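Local coordinates for conserved hypothetical protein (Bacteroides thetaiotaomicron, PDB 2FB6), which is of unknown function, a small single-chain alpha/beta protein built round a parallel five-stranded sheet, at residues A[62-65]-A[66-70]; A[84-87]-A[88-92]; A[74-78]-A[79-83]. All blocks are in the same frame, centred on the assembly; numbering follows the deposited sequence. Where two conformers were deposited one is given.

Overall arrangement
All three contacts are local. Interaction 1 lies within helix 58-70, interaction 3 at the turn from strand 73-77 into helix 78-84, and interaction 2 at the following turn into helix 87-92. The last two are close neighbours, their centres about 8 Å apart, and they touch: I90 of interaction 2 packs on A76 and C81 of interaction 3. Interaction 1 is centred about 18 Å from interaction 3, yet I64, M67 and L68 reach I74 near the start of strand 73-77. Interaction 1 has aliphatic groups on its buried face and E63 and E66 side by side toward the surface; interaction 2 is mostly aliphatic, and interaction 3 adds buried thiols and an outer amide-carboxylate bond.

Interaction 1. Residues A[62-65]-A[66-70]; sequences TEIL and EMLQS
I64 and L68 meet on the buried face of helix 58-70, one turn apart in a regular alpha-helix that packs against the parallel sheet of this alpha/beta fold. Their side chains run side by side and point the same way, with I64 CG2 lying 3.9 Å from L68 CD1. The other branch of I64 turns to a different neighbour: its CD1 approaches the selenomethionine methyl, CE of M67, at 4.2 Å. That methyl is brought back along the helix by a bend at the end of the M67 chain (chi3 -73°), which also lays CE over the peptide of E63, 3.6 Å from E63 O. Beneath these side chains run the i to i+4 backbone bonds M67 N to E63 O and L68 N to I64 O; E66 N to T62 O continues the same ladder toward the outer side.

I74 of strand 73-77 receives both I64 and L68, while I95 also packs on I64. M67 leans on L31 of helix 19-36 and on I72, and E63 rests on A27 and L31 of the same helix. Toward the solvent E63 and E66 run side by side. In the conformer given for E66 the two OE1 atoms, one from E63 and one from E66, are 4.1 Å from each other, a doubtful pairing of like charges, since E66 has a second position. T62 OG1 turns back to T58 O, one turn earlier.

Q69 N bonds to L65 O at 3.0 Å, and the approach of Q69 NE2 to that oxygen is weak and doubtful, both residues being modelled in two conformers. At the C-terminal end of the helix, S70 OG donates to M67 O at 2.7 Å.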
loop_
_atom_site.group_PDB
_atom_site.type_symbol
_atom_site.label_atom_id
_atom_site.label_comp_id
_atom_site.label_asym_id
_atom_site.label_seq_id
_atom_site.Cartn_x
_atom_site.Cartn_y
_atom_site.Cartn_z
ATOM N N THR A 62 -6.898 -11.567 0.489
ATOM C CA THR A 62 -8.156 -11.241 1.148
ATOM C C THR A 62 -8.074 -9.907 1.879
ATOM O O THR A 62 -9.005 -9.105 1.782
ATOM C CB THR A 62 -8.562 -12.390 2.087
ATOM O OG1 THR A 62 -8.614 -13.577 1.300
ATOM C CG2 THR A 62 -9.941 -12.147 2.750
ATOM N N GLU A 63 -6.969 -9.658 2.590
ATOM C CA GLU A 63 -6.782 -8.359 3.256
ATOM C C GLU A 63 -6.706 -7.216 2.252
ATOM O O GLU A 63 -7.273 -6.153 2.477
ATOM C CB GLU A 63 -5.500 -8.319 4.096
ATOM C CG GLU A 63 -5.524 -9.099 5.370
ATOM C CD GLU A 63 -6.620 -8.674 6.331
ATOM O OE1 GLU A 63 -6.855 -7.460 6.526
ATOM O OE2 GLU A 63 -7.241 -9.579 6.914
ATOM N N ILE A 64 -5.991 -7.433 1.148
ATOM C CA ILE A 64 -5.866 -6.421 0.094
ATOM C C ILE A 64 -7.250 -5.994 -0.385
ATOM O O ILE A 64 -7.529 -4.802 -0.526
ATOM C CB ILE A 64 -5.065 -6.976 -1.115
ATOM C CG1 ILE A 64 -3.582 -7.184 -0.754
ATOM C CG2 ILE A 64 -5.231 -6.095 -2.386
ATOM C CD1 ILE A 64 -2.798 -5.896 -0.476
ATOM N N LEU A 65 -8.111 -6.986 -0.637
ATOM C CA LEU A 65 -9.453 -6.706 -1.132
ATOM C C LEU A 65 -10.284 -5.915 -0.123
ATOM O O LEU A 65 -10.995 -4.974 -0.502
ATOM C CB LEU A 65 -10.154 -7.998 -1.559
ATOM C CG LEU A 65 -9.429 -8.765 -2.677
ATOM C CD1 LEU A 65 -10.141 -10.092 -2.949
ATOM C CD2 LEU A 65 -9.263 -7.950 -3.969
ATOM N N GLU A 66 -10.174 -6.267 1.159
ATOM C CA GLU A 66 -10.895 -5.528 2.199
ATOM C C GLU A 66 -10.380 -4.103 2.283
ATOM O O GLU A 66 -11.169 -3.160 2.431
ATOM C CB GLU A 66 -10.809 -6.204 3.574
ATOM C CG GLU A 66 -11.772 -5.586 4.614
ATOM C CD GLU A 66 -11.617 -6.157 6.016
ATOM O OE1 GLU A 66 -10.926 -7.182 6.170
ATOM O OE2 GLU A 66 -12.175 -5.569 6.980
HETATM N N MSE A 67 -9.062 -3.935 2.189
HETATM C CA MSE A 67 -8.510 -2.585 2.252
HETATM C C MSE A 67 -8.999 -1.753 1.073
HETATM O O MSE A 67 -9.432 -0.613 1.253
HETATM C CB MSE A 67 -6.981 -2.621 2.344
HETATM C CG MSE A 67 -6.521 -3.040 3.730
HETATM SE SE MSE A 67 -4.623 -2.843 4.005
HETATM C CE MSE A 67 -4.284 -4.143 3.042
ATOM N N LEU A 68 -8.966 -2.328 -0.125
ATOM C CA LEU A 68 -9.453 -1.581 -1.292
ATOM C C LEU A 68 -10.927 -1.209 -1.168
ATOM O O LEU A 68 -11.313 -0.098 -1.541
ATOM C CB LEU A 68 -9.192 -2.334 -2.602
ATOM C CG LEU A 68 -7.715 -2.415 -3.021
ATOM C CD1 LEU A 68 -7.492 -3.459 -4.121
ATOM C CD2 LEU A 68 -7.182 -1.057 -3.497
ATOM N N GLN A 69 -11.732 -2.115 -0.620
ATOM C CA GLN A 69 -13.171 -1.860 -0.449
ATOM C C GLN A 69 -13.407 -0.705 0.518
ATOM O O GLN A 69 -14.389 0.027 0.391
ATOM C CB GLN A 69 -13.896 -3.107 0.063
ATOM C CG GLN A 69 -13.994 -4.256 -0.916
ATOM C CD GLN A 69 -14.750 -5.427 -0.311
ATOM O OE1 GLN A 69 -15.964 -5.357 -0.115
ATOM N NE2 GLN A 69 -14.035 -6.502 0.005
ATOM N N SER A 70 -12.513 -0.541 1.495
ATOM C CA SER A 70 -12.679 0.538 2.479
ATOM C C SER A 70 -12.266 1.910 1.929
ATOM O O SER A 70 -12.491 2.921 2.582
ATOM C CB SER A 70 -11.857 0.249 3.736
ATOM O OG SER A 70 -10.489 0.548 3.507
#

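Interaction 2. Residues A[84-87]-A[88-92]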
loop_
_atom_site.group_PDB
_atom_site.type_symbol
_atom_site.label_atom_id
_atom_site.label_comp_id
_atom_site.label_asym_id
_atom_site.label_seq_id
_atom_site.Cartn_x
_atom_site.Cartn_y
_atom_site.Cartn_z
ATOM N N PHE A 84 9.427 -9.655 -10.928
ATOM C CA PHE A 84 8.913 -10.855 -10.277
ATOM C C PHE A 84 7.899 -11.603 -11.156
ATOM O O PHE A 84 7.466 -12.706 -10.793
ATOM C CB PHE A 84 8.287 -10.511 -8.916
ATOM C CG PHE A 84 9.228 -9.804 -7.953
ATOM C CD1 PHE A 84 10.615 -9.842 -8.124
ATOM C CD2 PHE A 84 8.714 -9.106 -6.856
ATOM C CE1 PHE A 84 11.475 -9.178 -7.227
ATOM C CE2 PHE A 84 9.555 -8.452 -5.947
ATOM C CZ PHE A 84 10.939 -8.487 -6.125
ATOM N N GLY A 85 7.483 -11.000 -12.269
ATOM C CA GLY A 85 6.537 -11.619 -13.212
ATOM C C GLY A 85 5.094 -11.736 -12.715
ATOM O O GLY A 85 4.387 -12.722 -13.010
ATOM N N VAL A 86 4.643 -10.720 -11.975
ATOM C CA VAL A 86 3.333 -10.771 -11.325
ATOM C C VAL A 86 2.425 -9.574 -11.612
ATOM O O VAL A 86 1.408 -9.385 -10.940
ATOM C CB VAL A 86 3.478 -10.944 -9.791
ATOM C CG1 VAL A 86 4.176 -12.251 -9.469
ATOM C CG2 VAL A 86 4.229 -9.762 -9.155
ATOM N N ALA A 87 2.781 -8.749 -12.596
ATOM C CA ALA A 87 1.957 -7.566 -12.868
ATOM C C ALA A 87 0.481 -7.891 -13.112
ATOM O O ALA A 87 -0.389 -7.176 -12.626
ATOM C CB ALA A 87 2.530 -6.740 -14.012
ATOM N N SER A 88 0.193 -8.961 -13.855
ATOM C CA SER A 88 -1.190 -9.336 -14.143
ATOM C C SER A 88 -1.935 -9.695 -12.854
ATOM O O SER A 88 -3.067 -9.268 -12.654
ATOM C CB SER A 88 -1.248 -10.500 -15.149
ATOM O OG SER A 88 -0.687 -11.688 -14.604
ATOM N N ILE A 89 -1.280 -10.463 -11.982
ATOM C CA ILE A 89 -1.878 -10.877 -10.708
ATOM C C ILE A 89 -2.197 -9.640 -9.859
ATOM O O ILE A 89 -3.297 -9.500 -9.321
ATOM C CB ILE A 89 -0.932 -11.841 -9.932
ATOM C CG1 ILE A 89 -0.782 -13.173 -10.681
ATOM C CG2 ILE A 89 -1.455 -12.113 -8.514
ATOM C CD1 ILE A 89 0.395 -14.002 -10.172
ATOM N N ILE A 90 -1.233 -8.726 -9.771
ATOM C CA ILE A 90 -1.380 -7.550 -8.921
ATOM C C ILE A 90 -2.476 -6.620 -9.455
ATOM O O ILE A 90 -3.337 -6.174 -8.691
ATOM C CB ILE A 90 -0.021 -6.827 -8.763
ATOM C CG1 ILE A 90 1.004 -7.712 -8.018
ATOM C CG2 ILE A 90 -0.171 -5.475 -8.071
ATOM C CD1 ILE A 90 0.620 -8.141 -6.606
ATOM N N THR A 91 -2.480 -6.376 -10.769
ATOM C CA THR A 91 -3.498 -5.550 -11.416
ATOM C C THR A 91 -4.896 -6.145 -11.213
ATOM O O THR A 91 -5.875 -5.425 -10.968
ATOM C CB THR A 91 -3.173 -5.425 -12.931
ATOM O OG1 THR A 91 -2.047 -4.550 -13.109
ATOM C CG2 THR A 91 -4.364 -4.930 -13.747
ATOM N N ASN A 92 -4.979 -7.474 -11.325
ATOM C CA ASN A 92 -6.252 -8.187 -11.169
ATOM C C ASN A 92 -6.848 -8.080 -9.768
ATOM O O ASN A 92 -8.056 -8.269 -9.588
ATOM C CB ASN A 92 -6.118 -9.666 -11.550
ATOM C CG ASN A 92 -5.955 -9.883 -13.049
ATOM O OD1 ASN A 92 -6.168 -8.976 -13.855
ATOM N ND2 ASN A 92 -5.551 -11.097 -13.424
HETATM O O HOH W 1 1.629 -12.672 -14.763
#
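V86 O takes the amide of I90, its N at 3.0 Å, and A87 O takes that of T91, two consecutive i to i+4 bonds that set the first turn of helix 87-92. Beside the first of these bonds the side chains of V86 and I90 cross obliquely. V86 CG2 meets I90 CG1 at 4.0 Å, and that same CG1 also lies 3.4 Å from V86 O, so I90 CG1 touches both the valine methyl and the bonded carbonyl. The other methyl, V86 CG1, stands anti to the carbonyl carbon (chi1 -62°) and reaches I89 CD1 at 4.2 Å. The two branches of one valine thus touch successive isoleucines.

V86 occupies the N-cap position, and the residue before it, G85, is the C-prime residue of a Schellman motif that closes helix 78-84. There the amides of V86 and G85 turn back to C81 O and E82 O, so one helix ends and the next begins with only G85 and V86 between them. G85 has positive phi (71°), a backbone conformation that favours glycine.

Helix 49-56 flanks the apolar side of this junction: V51 and A55 pack on V86, and V54 on I90. I90 also reaches C81 of helix 78-84 and V97 of strand 96-98. Polar groups lie at the exposed end of the turn, at S88, whose OG sits between its own backbone N and carbonyl carbon (chi1 65°). A water donates to G85 O at 3.3 Å, and in the conformer given it may also join S88 OG, though that bridge is doubtful. T91 OG1, likewise in the conformer given, comes within 3.1 Å of A87 O, at most a doubtful second grip on the carbonyl that holds the T91 amide.

Interaction 3. Residues A[74-78]-A[79-83]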
loop_
_atom_site.group_PDB
_atom_site.type_symbol
_atom_site.label_atom_id
_atom_site.label_comp_id
_atom_site.label_asym_id
_atom_site.label_seq_id
_atom_site.Cartn_x
_atom_site.Cartn_y
_atom_site.Cartn_z
ATOM N N ILE A 74 -4.002 1.513 -3.075
ATOM C CA ILE A 74 -2.820 0.639 -3.059
ATOM C C ILE A 74 -2.182 0.653 -4.436
ATOM O O ILE A 74 -2.873 0.461 -5.424
ATOM C CB ILE A 74 -3.147 -0.825 -2.658
ATOM C CG1 ILE A 74 -3.962 -0.849 -1.359
ATOM C CG2 ILE A 74 -1.824 -1.614 -2.496
ATOM C CD1 ILE A 74 -4.355 -2.239 -0.897
ATOM N N GLU A 75 -0.880 0.939 -4.484
ATOM C CA GLU A 75 -0.135 0.989 -5.736
ATOM C C GLU A 75 1.122 0.161 -5.563
ATOM O O GLU A 75 1.641 0.052 -4.452
ATOM C CB GLU A 75 0.197 2.435 -6.121
ATOM C CG GLU A 75 0.891 3.243 -5.009
ATOM C CD GLU A 75 1.116 4.712 -5.365
ATOM O OE1 GLU A 75 0.815 5.103 -6.512
ATOM O OE2 GLU A 75 1.607 5.465 -4.496
ATOM N N ALA A 76 1.557 -0.479 -6.644
ATOM C CA ALA A 76 2.712 -1.364 -6.578
ATOM C C ALA A 76 3.744 -0.932 -7.591
ATOM O O ALA A 76 3.400 -0.498 -8.698
ATOM C CB ALA A 76 2.298 -2.819 -6.845
ATOM N N CYS A 77 5.007 -1.081 -7.204
ATOM C CA CYS A 77 6.136 -0.790 -8.063
ATOM C C CYS A 77 6.069 -1.642 -9.329
ATOM O O CYS A 77 6.120 -2.861 -9.255
ATOM C CB CYS A 77 7.440 -1.018 -7.289
ATOM S SG CYS A 77 8.945 -0.963 -8.287
ATOM N N GLN A 78 5.945 -0.994 -10.488
ATOM C CA GLN A 78 5.863 -1.712 -11.755
ATOM C C GLN A 78 7.153 -2.451 -12.083
ATOM O O GLN A 78 7.098 -3.539 -12.680
ATOM C CB GLN A 78 5.465 -0.764 -12.894
ATOM C CG GLN A 78 5.339 -1.451 -14.248
ATOM C CD GLN A 78 4.588 -0.605 -15.267
ATOM O OE1 GLN A 78 3.830 0.299 -14.902
ATOM N NE2 GLN A 78 4.799 -0.891 -16.542
ATOM N N ASP A 79 8.306 -1.880 -11.725
ATOM C CA ASP A 79 9.569 -2.606 -11.918
ATOM C C ASP A 79 9.558 -3.914 -11.127
ATOM O O ASP A 79 9.903 -4.972 -11.665
ATOM C CB ASP A 79 10.749 -1.749 -11.473
ATOM C CG ASP A 79 11.073 -0.655 -12.459
ATOM O OD1 ASP A 79 11.659 -0.971 -13.529
ATOM O OD2 ASP A 79 10.771 0.533 -12.170
ATOM N N CYS A 80 9.161 -3.852 -9.853
ATOM C CA CYS A 80 9.044 -5.086 -9.062
ATOM C C CYS A 80 8.079 -6.084 -9.660
ATOM O O CYS A 80 8.392 -7.275 -9.756
ATOM C CB CYS A 80 8.570 -4.795 -7.638
ATOM S SG CYS A 80 9.873 -4.184 -6.597
ATOM N N CYS A 81 6.886 -5.616 -10.032
ATOM C CA CYS A 81 5.893 -6.498 -10.638
ATOM C C CYS A 81 6.436 -7.165 -11.892
ATOM O O CYS A 81 6.220 -8.373 -12.112
ATOM C CB CYS A 81 4.614 -5.734 -10.958
ATOM S SG CYS A 81 3.749 -5.188 -9.452
ATOM N N GLU A 82 7.156 -6.395 -12.704
ATOM C CA GLU A 82 7.701 -6.953 -13.944
ATOM C C GLU A 82 8.872 -7.880 -13.657
ATOM O O GLU A 82 8.992 -8.936 -14.282
ATOM C CB GLU A 82 8.065 -5.838 -14.933
ATOM C CG GLU A 82 6.814 -5.140 -15.442
ATOM C CD GLU A 82 7.102 -4.064 -16.461
ATOM O OE1 GLU A 82 8.290 -3.826 -16.749
ATOM O OE2 GLU A 82 6.148 -3.446 -16.971
ATOM N N ASN A 83 9.729 -7.509 -12.710
ATOM C CA ASN A 83 10.868 -8.371 -12.376
ATOM C C ASN A 83 10.483 -9.696 -11.732
ATOM O O ASN A 83 11.130 -10.732 -11.963
ATOM C CB ASN A 83 11.884 -7.629 -11.532
ATOM C CG ASN A 83 12.619 -6.587 -12.332
ATOM O OD1 ASN A 83 12.771 -6.724 -13.554
ATOM N ND2 ASN A 83 13.062 -5.532 -11.666
#
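C77 swings its thiol anti to its own backbone N (chi1 170°), which carries SG over the start of helix 78-84, where it caps the amide of C80: C80 N donates to C77 SG at 3.3 Å, with an N-H...S angle of 166°. The C80 thiol takes the other course, anti to its carbonyl carbon, and the two sulphurs, C77 SG and C80 SG, remain separate at 3.8 Å. C81 SG turns inward and meets A76 CB at 3.8 Å, beside I90 and V97.

On the outer face the extended chains of Q78 and E82 cross, amide and carboxylate planes 63° apart. Q78 NE2 donates at 2.9 Å to E82 OE2, which lies close to the amide plane of Q78, whereas NE2 meets it from above the carboxylate plane. E82 CG lies against Q78 O, which also receives the E82 amide. With an alanine at Q78 the E82 carboxylate would probably lose its amide donor and be freer to turn.

C77, the N-cap ending strand 73-77, and C80, in the first turn of helix 78-84, make a CxxC resembling the thioredoxin-type motif, but in a different, all-parallel sheet; a redox role is not established.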